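Local atomic coordinates of protein-glutamine gamma-glutamyltransferase (Pagrus major, PDB entry 1G0D), a protein that catalyses calcium-dependent transfer of peptide-bound glutamine acyl groups to primary amines, including protein lysines, thereby cross-linking or aminating proteins. Residues 162-167 with 329-334; 291-296 with 423-428. All coordinates share one frame; numbering follows the deposited sequence.

Contact 1 (162-167 with 329-334); sequences IYMGTW and WNFHCW
Phe-331 and Met-164 leave their backbones differently: CG of Phe-331 lies between the backbone N and the carbonyl carbon (chi1 76°), whereas CG of Met-164 is anti to the carbonyl carbon, beside its own N. The CB bond of Phe-331 points toward 162-167, and the phenyl ring meets Met-164 and Gly-165. Met-164 CA stands over the middle of one ring face, 4.1 Å from the centroid and 11° off the normal, a CH-pi contact. Farther out, the chain crosses the ring obliquely, with Met-164 CG 3.4 Å from Phe-331 CZ. Met-164 SD, 4.9 Å from the Phe-331 centroid, completes a Met-aromatic contact, although it sits well to one side of the ring normal.

Gly-165 addresses the same ring from its rim, its O lying near the ring plane and 3.3 Å from Phe-331 CD1. Water 1 joins this carbonyl to the amide of Asn-330, donating to Gly-165 O and accepting from Asn-330 ND2, both at 2.9 Å. The other end of the amide, OD1, is bonded to Arg-560. Alongside, Thr-166 CG2 packs 3.9 Å from Asn-330 ND2. Gly-165 has backbone angles at which a CB would jam against the preceding carbonyl, so the corner calls for glycine.

At the other end of the contact, Cys-333 SG meets Ile-162 CG2 at 3.9 Å. Segments 162-164 and 331-334 run nearly antiparallel (163°), their axes 7.8 Å apart at closest; side chains, the backbone of Met-164 and Gly-165, and one bridging water make the join. Tyr-515, important for activity, stacks on Phe-331. Strand 331-334 of the papain-like transglutaminase core thus turns Phe-331 and Cys-333 toward 162-167, where both also touch Trp-273, while between them it carries His-332 of the Cys-272, His-332, Asp-355 catalytic triad.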
ATOM      1  N   ILE A 162      -3.000  -7.432   0.813  1.00 16.96           N
ATOM      2  CA  ILE A 162      -3.707  -6.169   1.035  1.00 18.26           C
ATOM      3  C   ILE A 162      -5.192  -6.523   1.105  1.00 19.55           C
ATOM      4  O   ILE A 162      -5.685  -7.235   0.253  1.00 23.51           O
ATOM      5  CB  ILE A 162      -3.442  -5.155  -0.094  1.00 14.91           C
ATOM      6  CG1 ILE A 162      -1.924  -4.974  -0.263  1.00 13.68           C
ATOM      7  CG2 ILE A 162      -4.145  -3.868   0.226  1.00 16.30           C
ATOM      8  CD1 ILE A 162      -1.451  -3.795  -1.082  1.00  8.98           C
ATOM      9  N   TYR A 163      -5.900  -6.076   2.134  1.00 22.08           N
ATOM     10  CA  TYR A 163      -7.322  -6.409   2.254  1.00 22.15           C
ATOM     11  C   TYR A 163      -8.226  -5.487   1.394  1.00 25.52           C
ATOM     12  O   TYR A 163      -7.921  -4.288   1.173  1.00 25.49           O
ATOM     13  CB  TYR A 163      -7.721  -6.417   3.744  1.00 17.24           C
ATOM     14  CG  TYR A 163      -6.974  -7.503   4.471  1.00 18.11           C
ATOM     15  CD1 TYR A 163      -7.377  -8.820   4.374  1.00 17.98           C
ATOM     16  CD2 TYR A 163      -5.741  -7.239   5.077  1.00 20.11           C
ATOM     17  CE1 TYR A 163      -6.568  -9.846   4.833  1.00 24.27           C
ATOM     18  CE2 TYR A 163      -4.920  -8.266   5.544  1.00 19.52           C
ATOM     19  CZ  TYR A 163      -5.334  -9.564   5.411  1.00 23.72           C
ATOM     20  OH  TYR A 163      -4.515 -10.587   5.823  1.00 28.84           O
ATOM     21  N   MET A 164      -9.319  -6.066   0.891  1.00 22.84           N
ATOM     22  CA  MET A 164     -10.242  -5.351   0.030  1.00 19.53           C
ATOM     23  C   MET A 164     -11.598  -5.917   0.208  1.00 19.21           C
ATOM     24  O   MET A 164     -11.811  -6.718   1.108  1.00 22.47           O
ATOM     25  CB  MET A 164      -9.828  -5.516  -1.411  1.00 18.82           C
ATOM     26  CG  MET A 164      -8.602  -4.732  -1.689  1.00 19.44           C
ATOM     27  SD  MET A 164      -7.986  -4.866  -3.352  1.00 27.96           S
ATOM     28  CE  MET A 164      -9.334  -5.675  -4.216  1.00 26.81           C
ATOM     29  N   GLY A 165     -12.505  -5.522  -0.678  1.00 20.58           N
ATOM     30  CA  GLY A 165     -13.886  -5.971  -0.609  1.00 23.35           C
ATOM     31  C   GLY A 165     -14.739  -4.987   0.175  1.00 22.94           C
ATOM     32  O   GLY A 165     -14.607  -3.785  -0.020  1.00 25.83           O
ATOM     33  N   THR A 166     -15.606  -5.489   1.053  1.00 22.02           N
ATOM     34  CA  THR A 166     -16.460  -4.655   1.897  1.00 22.74           C
ATOM     35  C   THR A 166     -16.214  -5.101   3.339  1.00 24.07           C
ATOM     36  O   THR A 166     -15.770  -6.225   3.568  1.00 25.93           O
ATOM     37  CB  THR A 166     -17.936  -4.831   1.539  1.00 23.23           C
ATOM     38  OG1 THR A 166     -18.301  -6.208   1.708  1.00 27.74           O
ATOM     39  CG2 THR A 166     -18.195  -4.394   0.079  1.00 18.23           C
ATOM     40  N   TRP A 167     -16.501  -4.246   4.310  1.00 24.30           N
ATOM     41  CA  TRP A 167     -16.208  -4.579   5.707  1.00 26.73           C
ATOM     42  C   TRP A 167     -16.880  -5.806   6.251  1.00 27.19           C
ATOM     43  O   TRP A 167     -16.418  -6.357   7.250  1.00 30.36           O
ATOM     44  CB  TRP A 167     -16.555  -3.430   6.620  1.00 26.45           C
ATOM     45  CG  TRP A 167     -17.974  -3.134   6.543  1.00 32.30           C
ATOM     46  CD1 TRP A 167     -18.561  -2.200   5.764  1.00 37.16           C
ATOM     47  CD2 TRP A 167     -19.020  -3.806   7.225  1.00 34.30           C
ATOM     48  NE1 TRP A 167     -19.920  -2.241   5.915  1.00 40.72           N
ATOM     49  CE2 TRP A 167     -20.227  -3.222   6.811  1.00 36.68           C
ATOM     50  CE3 TRP A 167     -19.057  -4.842   8.149  1.00 36.09           C
ATOM     51  CZ2 TRP A 167     -21.453  -3.638   7.288  1.00 41.07           C
ATOM     52  CZ3 TRP A 167     -20.276  -5.259   8.623  1.00 37.96           C
ATOM     53  CH2 TRP A 167     -21.458  -4.662   8.196  1.00 40.67           C
ATOM     54  N   TRP A 329     -16.364   5.409   0.672  1.00 14.27           N
ATOM     55  CA  TRP A 329     -15.797   4.370  -0.177  1.00 12.46           C
ATOM     56  C   TRP A 329     -15.992   2.989   0.445  1.00 13.68           C
ATOM     57  O   TRP A 329     -16.086   2.878   1.673  1.00 13.46           O
ATOM     58  CB  TRP A 329     -14.307   4.634  -0.344  1.00 11.95           C
ATOM     59  CG  TRP A 329     -13.986   5.863  -1.118  1.00 11.47           C
ATOM     60  CD1 TRP A 329     -14.786   6.967  -1.301  1.00  6.97           C
ATOM     61  CD2 TRP A 329     -12.760   6.125  -1.830  1.00 13.92           C
ATOM     62  NE1 TRP A 329     -14.124   7.897  -2.085  1.00 11.00           N
ATOM     63  CE2 TRP A 329     -12.885   7.404  -2.419  1.00 14.76           C
ATOM     64  CE3 TRP A 329     -11.572   5.402  -2.027  1.00 12.24           C
ATOM     65  CZ2 TRP A 329     -11.849   7.970  -3.193  1.00 14.10           C
ATOM     66  CZ3 TRP A 329     -10.547   5.970  -2.797  1.00  9.22           C
ATOM     67  CH2 TRP A 329     -10.694   7.235  -3.364  1.00  9.16           C
ATOM     68  N   ASN A 330     -16.032   1.933  -0.373  1.00 14.88           N
ATOM     69  CA  ASN A 330     -16.206   0.581   0.177  1.00 14.75           C
ATOM     70  C   ASN A 330     -14.994   0.252   1.074  1.00 16.89           C
ATOM     71  O   ASN A 330     -15.106  -0.462   2.087  1.00 18.16           O
ATOM     72  CB  ASN A 330     -16.321  -0.455  -0.941  1.00 14.85           C
ATOM     73  CG  ASN A 330     -17.698  -0.482  -1.589  1.00 17.11           C
ATOM     74  OD1 ASN A 330     -18.570   0.346  -1.288  1.00 16.44           O
ATOM     75  ND2 ASN A 330     -17.896  -1.434  -2.494  1.00 13.36           N
ATOM     76  N   PHE A 331     -13.833   0.771   0.683  1.00 17.26           N
ATOM     77  CA  PHE A 331     -12.594   0.607   1.445  1.00 15.65           C
ATOM     78  C   PHE A 331     -11.607   1.579   0.859  1.00 13.46           C
ATOM     79  O   PHE A 331     -11.821   2.141  -0.203  1.00 15.18           O
ATOM     80  CB  PHE A 331     -12.039  -0.839   1.380  1.00 15.43           C
ATOM     81  CG  PHE A 331     -11.369  -1.191   0.073  1.00 16.96           C
ATOM     82  CD1 PHE A 331     -12.078  -1.839  -0.946  1.00 16.13           C
ATOM     83  CD2 PHE A 331     -10.051  -0.841  -0.161  1.00 13.46           C
ATOM     84  CE1 PHE A 331     -11.481  -2.126  -2.187  1.00 14.66           C
ATOM     85  CE2 PHE A 331      -9.438  -1.125  -1.407  1.00 14.90           C
ATOM     86  CZ  PHE A 331     -10.156  -1.767  -2.420  1.00 13.51           C
ATOM     87  N   HIS A 332     -10.537   1.815   1.579  1.00 12.68           N
ATOM     88  CA  HIS A 332      -9.514   2.710   1.100  1.00  9.37           C
ATOM     89  C   HIS A 332      -8.254   2.309   1.810  1.00  8.66           C
ATOM     90  O   HIS A 332      -8.269   2.055   3.012  1.00 10.45           O
ATOM     91  CB  HIS A 332      -9.836   4.156   1.439  1.00  9.24           C
ATOM     92  CG  HIS A 332      -8.710   5.096   1.143  1.00 10.53           C
ATOM     93  ND1 HIS A 332      -8.025   5.072  -0.054  1.00 12.55           N
ATOM     94  CD2 HIS A 332      -8.177   6.113   1.867  1.00  9.12           C
ATOM     95  CE1 HIS A 332      -7.118   6.040  -0.060  1.00 12.56           C
ATOM     96  NE2 HIS A 332      -7.193   6.686   1.091  1.00 10.07           N
ATOM     97  N   CYS A 333      -7.162   2.286   1.065  1.00  9.98           N
ATOM     98  CA  CYS A 333      -5.876   1.898   1.575  1.00  9.87           C
ATOM     99  C   CYS A 333      -4.825   3.010   1.710  1.00 10.40           C
ATOM    100  O   CYS A 333      -4.800   3.982   0.952  1.00 12.99           O
ATOM    101  CB  CYS A 333      -5.292   0.829   0.660  1.00  9.14           C
ATOM    102  SG  CYS A 333      -6.286  -0.597   0.371  1.00 16.34           S
ATOM    103  N   TRP A 334      -3.957   2.852   2.698  1.00 10.60           N
ATOM    104  CA  TRP A 334      -2.831   3.746   2.888  1.00  9.52           C
ATOM    105  C   TRP A 334      -1.694   2.917   3.504  1.00 11.56           C
ATOM    106  O   TRP A 334      -1.717   1.689   3.522  1.00  9.23           O
ATOM    107  CB  TRP A 334      -3.174   4.993   3.737  1.00  5.34           C
ATOM    108  CG  TRP A 334      -3.659   4.748   5.122  1.00 11.05           C
ATOM    109  CD1 TRP A 334      -2.897   4.510   6.231  1.00  9.94           C
ATOM    110  CD2 TRP A 334      -5.030   4.746   5.571  1.00 12.36           C
ATOM    111  NE1 TRP A 334      -3.707   4.358   7.343  1.00 10.47           N
ATOM    112  CE2 TRP A 334      -5.015   4.497   6.962  1.00  9.02           C
ATOM    113  CE3 TRP A 334      -6.261   4.930   4.930  1.00 15.97           C
ATOM    114  CZ2 TRP A 334      -6.186   4.428   7.718  1.00  9.22           C
ATOM    115  CZ3 TRP A 334      -7.432   4.860   5.692  1.00 13.34           C
ATOM    116  CH2 TRP A 334      -7.378   4.610   7.073  1.00 10.20           C
TER
HETATM  117  O   HOH W   1     -15.470  -2.941  -2.700  1.00 24.46           O

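Contact 2 (291-296 with 423-428); sequences RPITNF and ISTKSV. With SO4 (sulfate ion), chain B.
Strands 291-295 and 424-426 approach antiparallel at 151° and share one hydrogen-bonded pair, Thr-294 with Ser-424, in which Thr-294 N to Ser-424 O and Ser-424 N to Thr-294 O are both 2.9 Å. A CA-H...O contact adds to this pairing, Ile-423 CA lying 3.2 Å from Thr-294 O.

Thr-425 crosses Arg-291 at about a right angle. Its OG1 touches Arg-291 CD at 3.4 Å, and the same oxygen lies 3.2 Å from Pro-292 O. Arg-291 CG leaves between the backbone N and the carbonyl carbon (chi1 46°), and the chain then runs extended from CG to NE. Its guanidinium meets a sulfate ion, probably from the crystallisation liquor, edge-on: NH1 of Arg-291 bonds sulfate O4 at 3.1 Å, while the NH2 bonds are weak. Glu-336 forms a salt bridge with the same group, and Trp-351 adds a cation-pi contact.

Water 3 bridges Pro-292 O and Thr-294 OG1, the latter also bonded to Tyr-163 O. On the Phe-296 ring, Thr-294 CG2 lies over one face toward the rim, and Ser-424 OG, anchored to Asn-422 O and Arg-433, comes to the ring edge 4.1 Å from CE2. Beyond the bridged pair, Ile-423 CD1 reaches within 3.4 Å of Asn-295 OD1; ND2 of that amide is hydrogen-bonded to Ser-298 OG.

Thr-425 is close to Glu-434, a calcium ligand by similarity. The whole is a single antiparallel bridge docking the two-stranded 424-426 and 433-435 unit onto the outermost strand of the catalytic-core sheet.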
ATOM      1  N   ARG A 291       3.724  -0.992   6.553  1.00  5.50           N
ATOM      2  CA  ARG A 291       2.694  -1.998   6.289  1.00  7.15           C
ATOM      3  C   ARG A 291       1.443  -1.365   5.702  1.00 11.88           C
ATOM      4  O   ARG A 291       0.961  -0.335   6.188  1.00 11.46           O
ATOM      5  CB  ARG A 291       2.289  -2.732   7.547  1.00  9.50           C
ATOM      6  CG  ARG A 291       2.040  -1.835   8.722  1.00  8.00           C
ATOM      7  CD  ARG A 291       1.542  -2.637   9.886  1.00 11.58           C
ATOM      8  NE  ARG A 291       1.158  -1.768  10.978  1.00 14.12           N
ATOM      9  CZ  ARG A 291       0.873  -2.185  12.200  1.00 14.25           C
ATOM     10  NH1 ARG A 291       0.931  -3.481  12.495  1.00 12.93           N
ATOM     11  NH2 ARG A 291       0.517  -1.300  13.122  1.00 18.77           N
ATOM     12  N   PRO A 292       0.916  -1.941   4.617  1.00 12.87           N
ATOM     13  CA  PRO A 292      -0.294  -1.377   4.017  1.00 14.07           C
ATOM     14  C   PRO A 292      -1.503  -1.587   4.893  1.00 15.28           C
ATOM     15  O   PRO A 292      -1.800  -2.736   5.250  1.00 18.35           O
ATOM     16  CB  PRO A 292      -0.438  -2.142   2.707  1.00 10.75           C
ATOM     17  CG  PRO A 292       0.913  -2.700   2.472  1.00 12.98           C
ATOM     18  CD  PRO A 292       1.419  -3.064   3.820  1.00 12.05           C
ATOM     19  N   ILE A 293      -2.190  -0.499   5.264  1.00 16.19           N
ATOM     20  CA  ILE A 293      -3.404  -0.674   6.050  1.00 14.87           C
ATOM     21  C   ILE A 293      -4.652  -0.322   5.215  1.00 13.27           C
ATOM     22  O   ILE A 293      -4.603   0.588   4.388  1.00 12.15           O
ATOM     23  CB  ILE A 293      -3.398   0.104   7.398  1.00 12.06           C
ATOM     24  CG1 ILE A 293      -3.995   1.421   7.195  1.00 10.12           C
ATOM     25  CG2 ILE A 293      -2.042   0.190   8.068  1.00  7.05           C
ATOM     26  CD1 ILE A 293      -5.149   1.437   8.089  1.00 23.38           C
ATOM     27  N   THR A 294      -5.741  -1.082   5.400  1.00 12.47           N
ATOM     28  CA  THR A 294      -7.002  -0.864   4.664  1.00 10.32           C
ATOM     29  C   THR A 294      -8.139  -0.430   5.582  1.00 10.33           C
ATOM     30  O   THR A 294      -8.349  -1.007   6.638  1.00 14.31           O
ATOM     31  CB  THR A 294      -7.456  -2.146   3.931  1.00  7.83           C
ATOM     32  OG1 THR A 294      -6.454  -2.542   3.000  1.00 16.01           O
ATOM     33  CG2 THR A 294      -8.661  -1.897   3.134  1.00 10.43           C
ATOM     34  N   ASN A 295      -8.896   0.577   5.171  1.00  9.81           N
ATOM     35  CA  ASN A 295      -9.998   1.090   5.973  1.00  5.53           C
ATOM     36  C   ASN A 295     -11.295   0.738   5.304  1.00  6.89           C
ATOM     37  O   ASN A 295     -11.438   0.992   4.110  1.00 11.90           O
ATOM     38  CB  ASN A 295      -9.889   2.597   6.029  1.00  9.92           C
ATOM     39  CG  ASN A 295     -10.869   3.211   6.975  1.00 15.06           C
ATOM     40  OD1 ASN A 295     -11.260   2.587   7.959  1.00 18.83           O
ATOM     41  ND2 ASN A 295     -11.281   4.448   6.691  1.00 16.33           N
ATOM     42  N   PHE A 296     -12.243   0.149   6.012  1.00  5.68           N
ATOM     43  CA  PHE A 296     -13.511  -0.153   5.349  1.00 11.29           C
ATOM     44  C   PHE A 296     -14.512   0.950   5.724  1.00 13.36           C
ATOM     45  O   PHE A 296     -14.517   1.423   6.852  1.00 14.30           O
ATOM     46  CB  PHE A 296     -13.976  -1.552   5.730  1.00 11.49           C
ATOM     47  CG  PHE A 296     -13.127  -2.647   5.099  1.00 13.34           C
ATOM     48  CD1 PHE A 296     -13.363  -3.068   3.789  1.00  9.60           C
ATOM     49  CD2 PHE A 296     -12.088  -3.246   5.809  1.00 12.61           C
ATOM     50  CE1 PHE A 296     -12.572  -4.068   3.186  1.00  8.23           C
ATOM     51  CE2 PHE A 296     -11.285  -4.255   5.208  1.00 11.26           C
ATOM     52  CZ  PHE A 296     -11.535  -4.660   3.897  1.00  7.70           C
ATOM     53  N   ILE A 423     -10.373  -1.648  10.087  1.00 12.08           N
ATOM     54  CA  ILE A 423      -9.019  -1.304   9.706  1.00 13.51           C
ATOM     55  C   ILE A 423      -8.208  -2.600   9.789  1.00 14.88           C
ATOM     56  O   ILE A 423      -8.155  -3.248  10.820  1.00 18.02           O
ATOM     57  CB  ILE A 423      -8.501  -0.225  10.651  1.00 11.29           C
ATOM     58  CG1 ILE A 423      -9.708   0.535  11.217  1.00  8.98           C
ATOM     59  CG2 ILE A 423      -7.550   0.690   9.931  1.00  6.19           C
ATOM     60  CD1 ILE A 423      -9.718   2.012  10.924  1.00 11.36           C
ATOM     61  N   SER A 424      -7.597  -2.983   8.679  1.00 14.48           N
ATOM     62  CA  SER A 424      -6.871  -4.234   8.596  1.00  8.89           C
ATOM     63  C   SER A 424      -5.468  -4.086   8.060  1.00 11.74           C
ATOM     64  O   SER A 424      -5.193  -3.191   7.265  1.00  6.47           O
ATOM     65  CB  SER A 424      -7.623  -5.173   7.658  1.00  9.09           C
ATOM     66  OG  SER A 424      -8.867  -5.561   8.208  1.00 11.91           O
ATOM     67  N   THR A 425      -4.589  -4.984   8.505  1.00 11.29           N
ATOM     68  CA  THR A 425      -3.224  -5.042   8.025  1.00 11.16           C
ATOM     69  C   THR A 425      -2.851  -6.514   8.140  1.00 13.79           C
ATOM     70  O   THR A 425      -3.489  -7.259   8.880  1.00 17.72           O
ATOM     71  CB  THR A 425      -2.271  -4.165   8.843  1.00 12.14           C
ATOM     72  OG1 THR A 425      -1.049  -4.015   8.120  1.00 18.90           O
ATOM     73  CG2 THR A 425      -1.937  -4.794  10.191  1.00 11.04           C
ATOM     74  N   LYS A 426      -1.846  -6.952   7.394  1.00 20.34           N
ATOM     75  CA  LYS A 426      -1.436  -8.361   7.465  1.00 20.45           C
ATOM     76  C   LYS A 426      -0.769  -8.709   8.802  1.00 20.47           C
ATOM     77  O   LYS A 426      -0.058  -7.909   9.408  1.00 17.36           O
ATOM     78  CB  LYS A 426      -0.471  -8.725   6.312  1.00 17.62           C
ATOM     79  CG  LYS A 426       0.048 -10.177   6.336  1.00 10.95           C
ATOM     80  CD  LYS A 426       1.003 -10.478   5.193  1.00 14.36           C
ATOM     81  CE  LYS A 426       1.863 -11.710   5.471  1.00 12.06           C
ATOM     82  NZ  LYS A 426       2.515 -11.618   6.807  1.00 15.58           N
ATOM     83  N   SER A 427      -1.011  -9.939   9.225  1.00 20.56           N
ATOM     84  CA  SER A 427      -0.467 -10.450  10.445  1.00 19.30           C
ATOM     85  C   SER A 427       1.014 -10.800  10.311  1.00 19.39           C
ATOM     86  O   SER A 427       1.465 -11.285   9.280  1.00 15.38           O
ATOM     87  CB  SER A 427      -1.220 -11.693  10.823  1.00 19.27           C
ATOM     88  OG  SER A 427      -0.538 -12.285  11.899  1.00 32.63           O
ATOM     89  N   VAL A 428       1.757 -10.582  11.393  1.00 18.89           N
ATOM     90  CA  VAL A 428       3.160 -10.866  11.407  1.00 19.39           C
ATOM     91  C   VAL A 428       3.449 -12.346  11.291  1.00 22.06           C
ATOM     92  O   VAL A 428       4.538 -12.758  10.861  1.00 24.25           O
ATOM     93  CB  VAL A 428       3.795 -10.360  12.688  1.00 16.34           C
ATOM     94  CG1 VAL A 428       5.182 -10.929  12.821  1.00 19.67           C
ATOM     95  CG2 VAL A 428       3.854  -8.866  12.655  1.00 14.43           C
TER
HETATM   96  S   SO4 B 696       1.553  -2.965  16.387  1.00 45.50           S
HETATM   97  O1  SO4 B 696       1.071  -1.676  16.538  1.00 41.06           O
HETATM   98  O2  SO4 B 696       2.911  -2.879  16.005  1.00 37.14           O
HETATM   99  O3  SO4 B 696       1.539  -3.439  17.696  1.00 41.68           O
HETATM  100  O4  SO4 B 696       0.658  -3.732  15.564  1.00 34.50           O
HETATM  101  O   HOH W   2       0.495  -6.655  11.824  1.00 10.77           O
HETATM  102  O   HOH W   3      -4.263  -3.986   4.017  1.00 14.76           O

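How the contacts relate
From the N terminus the chain supplies 162-167, then 291-296, 329-334 and finally 423-428, so the two contacts cross: contact 1 closes a loop of 161 residues, 58 of them helical and 27 in strands, and contact 2 begins inside that loop, its second segment starting 89 positions after residue 334. Strand 290-298 lies between them. It pairs with strand 329-339 through Ile-293 N to Trp-334 O and Asn-295 N to His-332 O, probable hydrogen bonds, and it also receives 424-426. Cys-333 SG packs on Thr-294 OG1, and Trp-167 on Phe-296. Together the contacts bring strands 159-164 and 424-426 against strands 329-339 and 290-298 of the core sheet.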